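Local structure of iron-rich dpsA-homolog protein (Halobacterium salinarum, 1TJO) at the interface of chains A and B and the interface of chains A and C. The protein protects DNA from oxidative damage by oxidising intracellular ferrous iron with hydrogen peroxide and storing it as a ferric mineral inside a hollow shell of twelve identical subunits. Residues are numbered along the deposited sequence; one frame, centred on the assembly and turned at random. Chains: chain A/B/C, Iron-rich dpsA-homolog protein.

Contacts 2 and 3 belong to the same two-fold interface of chains A and C, their C-alpha centres about 26 Å apart, so each occurs twice with the chains exchanged. Contact 1 joins chain A to a different neighbour, chain B, through an interface that is not an exact two-fold; it lies about 32 Å from contact 3 and 54 Å from contact 2. In contact 3 helix 24-54 of both chains meets 60-87 of C; in contact 1 the C-terminal segment of A meets two helices of B, and in contact 2 its N-terminal segment meets a loop of C. Chain A thus ties two partners into the dodecamer, with iron ligands at contact 3.

Contact 1: the interface of chains A and B. Residues chain A 174-175, 177; chain B 116, 170.
B:Arg116 reaches across to A:Leu175 and A:Thr177 in the C-terminal segment of chain A, and its atoms can be followed outward. CB leads to CG, which lies anti to the carbonyl carbon (chi1 -65°) and packs against the CD2 methyl of A:Leu175 at 4.0 Å. B:Arg116 CD lies 3.4 Å from A:Leu175 O and passes the A:Thr177 CG2 methyl at 3.6 Å; a turn at chi3 (64°) then swings the guanidinium between A:Thr177 CG2 and B:Leu170 CD2. NE is 3.5 Å from that same threonine methyl, which sits over one face of the guanidinium, offset toward its rim. On the opposite face, over the centre, lies CD2 of B:Leu170, so the flat group is held between two aliphatic groups. At the tip, NH1 donates to the backbone carbonyl O of A:Leu175 at 2.9 Å; this acceptor is tilted 20° from the guanidinium plane. NH2 instead donates to B:Leu170 O, also at 2.9 Å but in the guanidinium plane and on a lone pair of that carbonyl. The second bond, within chain B, helps fix the rotation of the group that grips chain A. Water 1 links B:Arg116 N with A:Thr174 O. The site joins a C-terminal loop of chain A to the start of helix 115-142 and the end of helix 146-170 in chain B.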
ATOM      1  N   THR A 174      -4.460 -38.235   2.470  1.00 20.98           N
ATOM      2  CA  THR A 174      -5.433 -37.393   3.157  1.00 20.86           C
ATOM      3  C   THR A 174      -5.153 -37.445   4.642  1.00 20.29           C
ATOM      4  O   THR A 174      -4.592 -38.432   5.154  1.00 20.28           O
ATOM      5  CB  THR A 174      -6.915 -37.839   2.896  1.00 20.64           C
ATOM      6  OG1 THR A 174      -7.820 -37.052   3.693  1.00 22.01           O
ATOM      7  CG2 THR A 174      -7.162 -39.242   3.386  1.00 22.15           C
ATOM      8  N   LEU A 175      -5.491 -36.374   5.338  1.00 20.07           N
ATOM      9  CA  LEU A 175      -5.528 -36.395   6.792  1.00 20.10           C
ATOM     10  C   LEU A 175      -6.663 -37.234   7.357  1.00 20.48           C
ATOM     11  O   LEU A 175      -6.619 -37.659   8.495  1.00 20.97           O
ATOM     12  CB  LEU A 175      -5.655 -34.956   7.321  1.00 20.36           C
ATOM     13  CG  LEU A 175      -4.414 -34.083   7.204  1.00 22.98           C
ATOM     14  CD1 LEU A 175      -4.778 -32.657   7.513  1.00 24.21           C
ATOM     15  CD2 LEU A 175      -3.336 -34.535   8.189  1.00 25.16           C
ATOM     16  N   THR A 177      -9.162 -39.995   8.556  1.00 25.74           N
ATOM     17  CA  THR A 177      -9.031 -41.388   8.985  1.00 27.16           C
ATOM     18  C   THR A 177     -10.421 -41.985   9.179  1.00 28.87           C
ATOM     19  O   THR A 177     -11.393 -41.279   9.355  1.00 26.66           O
ATOM     20  CB  THR A 177      -8.313 -41.483  10.318  1.00 26.94           C
ATOM     21  OG1 THR A 177      -9.109 -40.855  11.320  1.00 28.08           O
ATOM     22  CG2 THR A 177      -7.026 -40.708  10.361  1.00 29.96           C
TER
ATOM     23  N   ARG B 116      -0.026 -37.672   7.640  1.00 20.49           N
ATOM     24  CA  ARG B 116      -0.255 -37.820   9.071  1.00 20.12           C
ATOM     25  C   ARG B 116       1.038 -38.173   9.806  1.00 20.53           C
ATOM     26  O   ARG B 116       1.322 -37.633  10.878  1.00 21.43           O
ATOM     27  CB  ARG B 116      -1.352 -38.824   9.410  1.00 20.73           C
ATOM     28  CG  ARG B 116      -2.743 -38.445   8.952  1.00 19.49           C
ATOM     29  CD  ARG B 116      -3.813 -39.409   9.466  1.00 21.74           C
ATOM     30  NE  ARG B 116      -3.877 -39.347  10.908  1.00 19.37           N
ATOM     31  CZ  ARG B 116      -4.534 -38.408  11.606  1.00 21.42           C
ATOM     32  NH1 ARG B 116      -5.292 -37.486  11.013  1.00 21.39           N
ATOM     33  NH2 ARG B 116      -4.446 -38.391  12.927  1.00 20.97           N
ATOM     34  N   LEU B 170      -4.547 -33.062  12.932  1.00 20.34           N
ATOM     35  CA  LEU B 170      -4.528 -34.504  13.211  1.00 19.87           C
ATOM     36  C   LEU B 170      -5.715 -34.974  14.009  1.00 21.07           C
ATOM     37  O   LEU B 170      -5.867 -36.173  14.228  1.00 21.77           O
ATOM     38  CB  LEU B 170      -3.204 -34.845  13.918  1.00 19.49           C
ATOM     39  CG  LEU B 170      -1.934 -34.675  13.116  1.00 20.90           C
ATOM     40  CD1 LEU B 170      -0.730 -34.722  14.041  1.00 22.11           C
ATOM     41  CD2 LEU B 170      -1.865 -35.684  11.982  1.00 23.87           C
TER
HETATM   42  O   HOH W   1      -1.892 -39.477   5.813  1.00 29.21           O

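Contact 2: the interface of chains A and C. Residues chain A 9-11, 91-92; chain C 110-112.
C:Val112 N donates to A:Ala9 O at 3.0 Å, and A:Ala9 N returns a bond to C:Val112 O at 3.2 Å. This reciprocal pair defines an antiparallel beta bridge between the chains. C:Asp111 extends the pairing with its side chain: OD1 accepts from A:Ala11 N at 3.0 Å, met on the anti side and 29° out of the carboxylate plane. Its CG lies beside its own backbone N (chi1 -69°), directing the carboxylate along A:Thr10, whose side chain runs next to it and points the same way. The OD1 oxygen also approaches A:Thr10 CA at 3.4 Å. Replacing C:Asp111 with alanine would probably leave the A:Ala11 amide without this acceptor and let the A:Thr10 to A:Ala11 stretch move more freely. Apolar contacts flank the bridge. A:Val91 and C:Val112 lie alongside, running oppositely, with CG1 of the former 3.8 Å from CG2 of the latter, while the A:Ala11 CB methyl rests against C:Glu110 CB at 3.8 Å. Within the fold, the N-terminal segment of chain A and its loop after helix 60-87 meet the loop of chain C that precedes helix 115-142, at the two-fold interface.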
ATOM      1  N   ALA A   9      -9.279  -6.459 -41.389  1.00 25.36           N
ATOM      2  CA  ALA A   9      -8.416  -7.605 -41.521  1.00 24.72           C
ATOM      3  C   ALA A   9      -9.319  -8.833 -41.637  1.00 24.75           C
ATOM      4  O   ALA A   9     -10.394  -8.911 -41.048  1.00 22.13           O
ATOM      5  CB  ALA A   9      -7.434  -7.746 -40.311  1.00 25.80           C
ATOM      6  N   THR A  10      -8.885  -9.793 -42.438  1.00 24.84           N
ATOM      7  CA  THR A  10      -9.649 -11.005 -42.641  1.00 24.56           C
ATOM      8  C   THR A  10      -9.107 -12.125 -41.779  1.00 24.22           C
ATOM      9  O   THR A  10      -7.898 -12.374 -41.756  1.00 25.41           O
ATOM     10  CB  THR A  10      -9.520 -11.389 -44.137  1.00 25.96           C
ATOM     11  OG1 THR A  10     -10.138 -10.365 -44.921  1.00 26.83           O
ATOM     12  CG2 THR A  10     -10.273 -12.661 -44.418  1.00 28.32           C
ATOM     13  N   ALA A  11      -9.981 -12.831 -41.091  1.00 24.38           N
ATOM     14  CA  ALA A  11      -9.563 -13.948 -40.252  1.00 24.96           C
ATOM     15  C   ALA A  11      -8.698 -14.902 -41.054  1.00 26.01           C
ATOM     16  O   ALA A  11      -9.005 -15.189 -42.232  1.00 25.59           O
ATOM     17  CB  ALA A  11     -10.758 -14.684 -39.752  1.00 25.33           C
ATOM     18  N   VAL A  91      -4.912 -12.486 -36.932  1.00 19.70           N
ATOM     19  CA  VAL A  91      -6.201 -12.260 -36.307  1.00 19.59           C
ATOM     20  C   VAL A  91      -6.485 -13.303 -35.231  1.00 19.64           C
ATOM     21  O   VAL A  91      -6.702 -14.466 -35.510  1.00 20.28           O
ATOM     22  CB  VAL A  91      -7.332 -12.305 -37.390  1.00 20.04           C
ATOM     23  CG1 VAL A  91      -8.682 -12.125 -36.775  1.00 19.95           C
ATOM     24  CG2 VAL A  91      -7.107 -11.255 -38.422  1.00 22.06           C
ATOM     25  N   PRO A  92      -6.454 -12.916 -33.968  1.00 19.07           N
ATOM     26  CA  PRO A  92      -6.660 -13.899 -32.914  1.00 19.54           C
ATOM     27  C   PRO A  92      -8.073 -14.443 -32.916  1.00 18.67           C
ATOM     28  O   PRO A  92      -9.043 -13.707 -33.130  1.00 19.18           O
ATOM     29  CB  PRO A  92      -6.371 -13.133 -31.651  1.00 19.85           C
ATOM     30  CG  PRO A  92      -6.527 -11.715 -32.018  1.00 21.27           C
ATOM     31  CD  PRO A  92      -6.214 -11.563 -33.450  1.00 20.07           C
TER
ATOM     32  N   GLU C 110     -15.606 -13.512 -37.557  1.00 24.82           N
ATOM     33  CA  GLU C 110     -14.192 -13.469 -37.158  1.00 25.09           C
ATOM     34  C   GLU C 110     -13.310 -12.453 -37.878  1.00 24.87           C
ATOM     35  O   GLU C 110     -12.127 -12.292 -37.506  1.00 25.41           O
ATOM     36  CB  GLU C 110     -13.558 -14.832 -37.244  1.00 25.14           C
ATOM     37  CG  GLU C 110     -14.044 -15.751 -36.157  1.00 25.54           C
ATOM     38  CD  GLU C 110     -13.650 -15.283 -34.769  1.00 26.22           C
ATOM     39  OE1 GLU C 110     -14.572 -14.974 -33.978  1.00 27.26           O
ATOM     40  OE2 GLU C 110     -12.430 -15.211 -34.484  1.00 27.78           O
ATOM     41  N   ASP C 111     -13.853 -11.750 -38.875  1.00 25.30           N
ATOM     42  CA  ASP C 111     -13.087 -10.652 -39.439  1.00 23.87           C
ATOM     43  C   ASP C 111     -13.013  -9.501 -38.406  1.00 23.59           C
ATOM     44  O   ASP C 111     -13.810  -9.410 -37.479  1.00 22.69           O
ATOM     45  CB  ASP C 111     -13.691 -10.150 -40.737  1.00 24.12           C
ATOM     46  CG  ASP C 111     -13.551 -11.135 -41.860  1.00 26.06           C
ATOM     47  OD1 ASP C 111     -12.788 -12.114 -41.776  1.00 25.58           O
ATOM     48  OD2 ASP C 111     -14.201 -10.964 -42.912  1.00 28.37           O
ATOM     49  N   VAL C 112     -12.009  -8.660 -38.592  1.00 22.54           N
ATOM     50  CA  VAL C 112     -11.764  -7.490 -37.767  1.00 21.12           C
ATOM     51  C   VAL C 112     -12.297  -6.305 -38.494  1.00 22.30           C
ATOM     52  O   VAL C 112     -11.931  -6.091 -39.663  1.00 21.15           O
ATOM     53  CB  VAL C 112     -10.266  -7.290 -37.542  1.00 21.82           C
ATOM     54  CG1 VAL C 112      -9.970  -5.987 -36.755  1.00 22.67           C
ATOM     55  CG2 VAL C 112      -9.683  -8.471 -36.856  1.00 24.89           C
TER

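Contact 3: the interface of chains A and C. Residues chain A 45, 49, 52-53; chain C 42, 75, 79, 83.
The tyrosines A:Tyr45 and C:Tyr42 point at each other across the interface, with the A:Tyr45 hydroxyl at the edge of the C:Tyr42 ring. A hydrogen bond of undecided direction joins the two hydroxyls, OH to OH at 2.7 Å; separately, A:Tyr45 OH donates to C:Glu75 OE2 at 2.6 Å, coming from above the carboxylate plane although the oxygen lies at the edge of the A:Tyr45 ring. A:Trp53 runs antiparallel to C:Tyr42, whose CE1 meets the indole edge at CH2, 3.9 Å away. A:Trp53 NE1 donates to C:Asp79 OD1 at 2.9 Å from above the carboxylate plane; the acceptor is in the indole plane, but the two planes are turned 41° apart. A:Lys49 crosses C:Asp79 at nearly a right angle and brings NZ to the same OD1 at 3.1 Å, from the opposite carboxylate face. This lysine also forms a longer salt bridge from NZ to C:Glu75 OE1 at 3.8 Å. With CG anti to its backbone N (chi1 164°), A:His52 turns its ring toward C:Asp79 and C:Glu83, placing NE2 3.0 Å from C:Glu83 OE1. A:His52, C:Asp79 and C:Glu83 form the Dps ferroxidase site, binding iron between two subunits for its oxidation; C:Glu75 is involved in iron nucleation.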
ATOM      1  N   TYR A  45      -9.825 -22.034 -19.648  1.00 18.10           N
ATOM      2  CA  TYR A  45     -10.338 -20.948 -18.808  1.00 17.44           C
ATOM      3  C   TYR A  45     -11.820 -21.189 -18.481  1.00 15.31           C
ATOM      4  O   TYR A  45     -12.266 -21.095 -17.293  1.00 17.52           O
ATOM      5  CB  TYR A  45     -10.211 -19.610 -19.546  1.00 17.06           C
ATOM      6  CG  TYR A  45     -11.045 -18.469 -18.959  1.00 16.41           C
ATOM      7  CD1 TYR A  45     -10.624 -17.783 -17.857  1.00 16.89           C
ATOM      8  CD2 TYR A  45     -12.228 -18.106 -19.561  1.00 17.52           C
ATOM      9  CE1 TYR A  45     -11.384 -16.747 -17.342  1.00 19.14           C
ATOM     10  CE2 TYR A  45     -13.022 -17.124 -19.060  1.00 19.26           C
ATOM     11  CZ  TYR A  45     -12.582 -16.410 -17.972  1.00 20.04           C
ATOM     12  OH  TYR A  45     -13.378 -15.391 -17.482  1.00 22.89           O
ATOM     13  N   LYS A  49     -13.464 -22.064 -14.841  1.00 16.89           N
ATOM     14  CA  LYS A  49     -14.570 -21.257 -14.306  1.00 18.18           C
ATOM     15  C   LYS A  49     -15.735 -22.121 -13.908  1.00 17.78           C
ATOM     16  O   LYS A  49     -16.224 -21.997 -12.822  1.00 16.57           O
ATOM     17  CB  LYS A  49     -15.032 -20.191 -15.302  1.00 17.28           C
ATOM     18  CG  LYS A  49     -14.087 -18.990 -15.480  1.00 19.95           C
ATOM     19  CD  LYS A  49     -13.786 -18.320 -14.201  1.00 25.69           C
ATOM     20  CE  LYS A  49     -14.848 -17.459 -13.710  1.00 29.61           C
ATOM     21  NZ  LYS A  49     -14.246 -16.129 -13.156  1.00 31.02           N
ATOM     22  N   HIS A  52     -14.747 -23.973 -10.679  1.00 17.98           N
ATOM     23  CA  HIS A  52     -14.792 -22.922  -9.640  1.00 17.75           C
ATOM     24  C   HIS A  52     -16.221 -22.629  -9.150  1.00 17.85           C
ATOM     25  O   HIS A  52     -16.485 -22.621  -7.987  1.00 17.85           O
ATOM     26  CB  HIS A  52     -14.087 -21.701 -10.229  1.00 19.13           C
ATOM     27  CG  HIS A  52     -14.319 -20.401  -9.529  1.00 20.23           C
ATOM     28  ND1 HIS A  52     -13.636 -20.049  -8.381  1.00 20.41           N
ATOM     29  CD2 HIS A  52     -15.030 -19.318  -9.895  1.00 21.70           C
ATOM     30  CE1 HIS A  52     -13.931 -18.796  -8.065  1.00 25.00           C
ATOM     31  NE2 HIS A  52     -14.796 -18.333  -8.951  1.00 21.72           N
ATOM     32  N   TRP A  53     -17.167 -22.464 -10.069  1.00 18.55           N
ATOM     33  CA  TRP A  53     -18.523 -22.154  -9.700  1.00 19.01           C
ATOM     34  C   TRP A  53     -19.199 -23.307  -8.979  1.00 19.31           C
ATOM     35  O   TRP A  53     -19.952 -23.091  -8.042  1.00 19.82           O
ATOM     36  CB  TRP A  53     -19.329 -21.800 -10.950  1.00 19.66           C
ATOM     37  CG  TRP A  53     -18.882 -20.556 -11.697  1.00 19.08           C
ATOM     38  CD1 TRP A  53     -18.310 -19.381 -11.174  1.00 19.50           C
ATOM     39  CD2 TRP A  53     -18.990 -20.336 -13.093  1.00 18.61           C
ATOM     40  NE1 TRP A  53     -18.037 -18.513 -12.191  1.00 19.36           N
ATOM     41  CE2 TRP A  53     -18.463 -19.055 -13.372  1.00 19.67           C
ATOM     42  CE3 TRP A  53     -19.486 -21.085 -14.137  1.00 21.11           C
ATOM     43  CZ2 TRP A  53     -18.451 -18.525 -14.640  1.00 19.89           C
ATOM     44  CZ3 TRP A  53     -19.474 -20.548 -15.399  1.00 21.32           C
ATOM     45  CH2 TRP A  53     -18.951 -19.307 -15.642  1.00 22.28           C
TER
ATOM     46  N   TYR C  42     -21.055 -13.061 -21.281  1.00 18.57           N
ATOM     47  CA  TYR C  42     -19.826 -13.682 -21.682  1.00 19.42           C
ATOM     48  C   TYR C  42     -19.536 -13.459 -23.163  1.00 20.01           C
ATOM     49  O   TYR C  42     -18.353 -13.369 -23.530  1.00 20.06           O
ATOM     50  CB  TYR C  42     -19.743 -15.176 -21.294  1.00 19.54           C
ATOM     51  CG  TYR C  42     -18.740 -15.432 -20.199  1.00 20.40           C
ATOM     52  CD1 TYR C  42     -19.034 -16.207 -19.119  1.00 21.39           C
ATOM     53  CD2 TYR C  42     -17.429 -14.932 -20.298  1.00 21.29           C
ATOM     54  CE1 TYR C  42     -18.084 -16.456 -18.131  1.00 20.96           C
ATOM     55  CE2 TYR C  42     -16.503 -15.146 -19.288  1.00 23.18           C
ATOM     56  CZ  TYR C  42     -16.848 -15.916 -18.222  1.00 22.89           C
ATOM     57  OH  TYR C  42     -15.942 -16.194 -17.198  1.00 26.27           O
ATOM     58  N   GLU C  75     -16.451  -9.652 -17.247  1.00 19.97           N
ATOM     59  CA  GLU C  75     -16.035 -10.909 -16.643  1.00 20.04           C
ATOM     60  C   GLU C  75     -16.526 -11.031 -15.199  1.00 20.92           C
ATOM     61  O   GLU C  75     -17.041 -12.099 -14.800  1.00 20.76           O
ATOM     62  CB  GLU C  75     -14.518 -11.066 -16.682  1.00 21.72           C
ATOM     63  CG  GLU C  75     -14.129 -12.503 -16.609  1.00 25.90           C
ATOM     64  CD  GLU C  75     -13.371 -12.939 -15.430  1.00 37.27           C
ATOM     65  OE1 GLU C  75     -13.704 -12.489 -14.266  1.00 42.51           O
ATOM     66  OE2 GLU C  75     -12.448 -13.774 -15.713  1.00 40.21           O
ATOM     67  N   ASP C  79     -19.194 -13.637 -13.562  1.00 19.49           N
ATOM     68  CA  ASP C  79     -18.885 -14.454 -12.413  1.00 21.12           C
ATOM     69  C   ASP C  79     -19.962 -14.369 -11.344  1.00 21.58           C
ATOM     70  O   ASP C  79     -20.369 -15.389 -10.783  1.00 22.44           O
ATOM     71  CB  ASP C  79     -17.493 -14.079 -11.866  1.00 20.54           C
ATOM     72  CG  ASP C  79     -16.998 -15.018 -10.818  1.00 24.34           C
ATOM     73  OD1 ASP C  79     -16.659 -16.186 -11.172  1.00 24.20           O
ATOM     74  OD2 ASP C  79     -16.809 -14.637  -9.620  1.00 27.46           O
ATOM     75  N   GLU C  83     -22.301 -17.540 -10.230  1.00 20.86           N
ATOM     76  CA  GLU C  83     -22.239 -17.958  -8.814  1.00 21.87           C
ATOM     77  C   GLU C  83     -23.632 -17.913  -8.206  1.00 22.59           C
ATOM     78  O   GLU C  83     -23.982 -18.784  -7.417  1.00 21.89           O
ATOM     79  CB  GLU C  83     -21.202 -17.169  -8.017  1.00 23.12           C
ATOM     80  CG  GLU C  83     -19.815 -17.533  -8.543  1.00 23.84           C
ATOM     81  CD  GLU C  83     -18.628 -16.898  -7.865  1.00 31.17           C
ATOM     82  OE1 GLU C  83     -17.472 -17.278  -8.255  1.00 30.31           O
ATOM     83  OE2 GLU C  83     -18.820 -16.056  -6.970  1.00 35.90           O
TER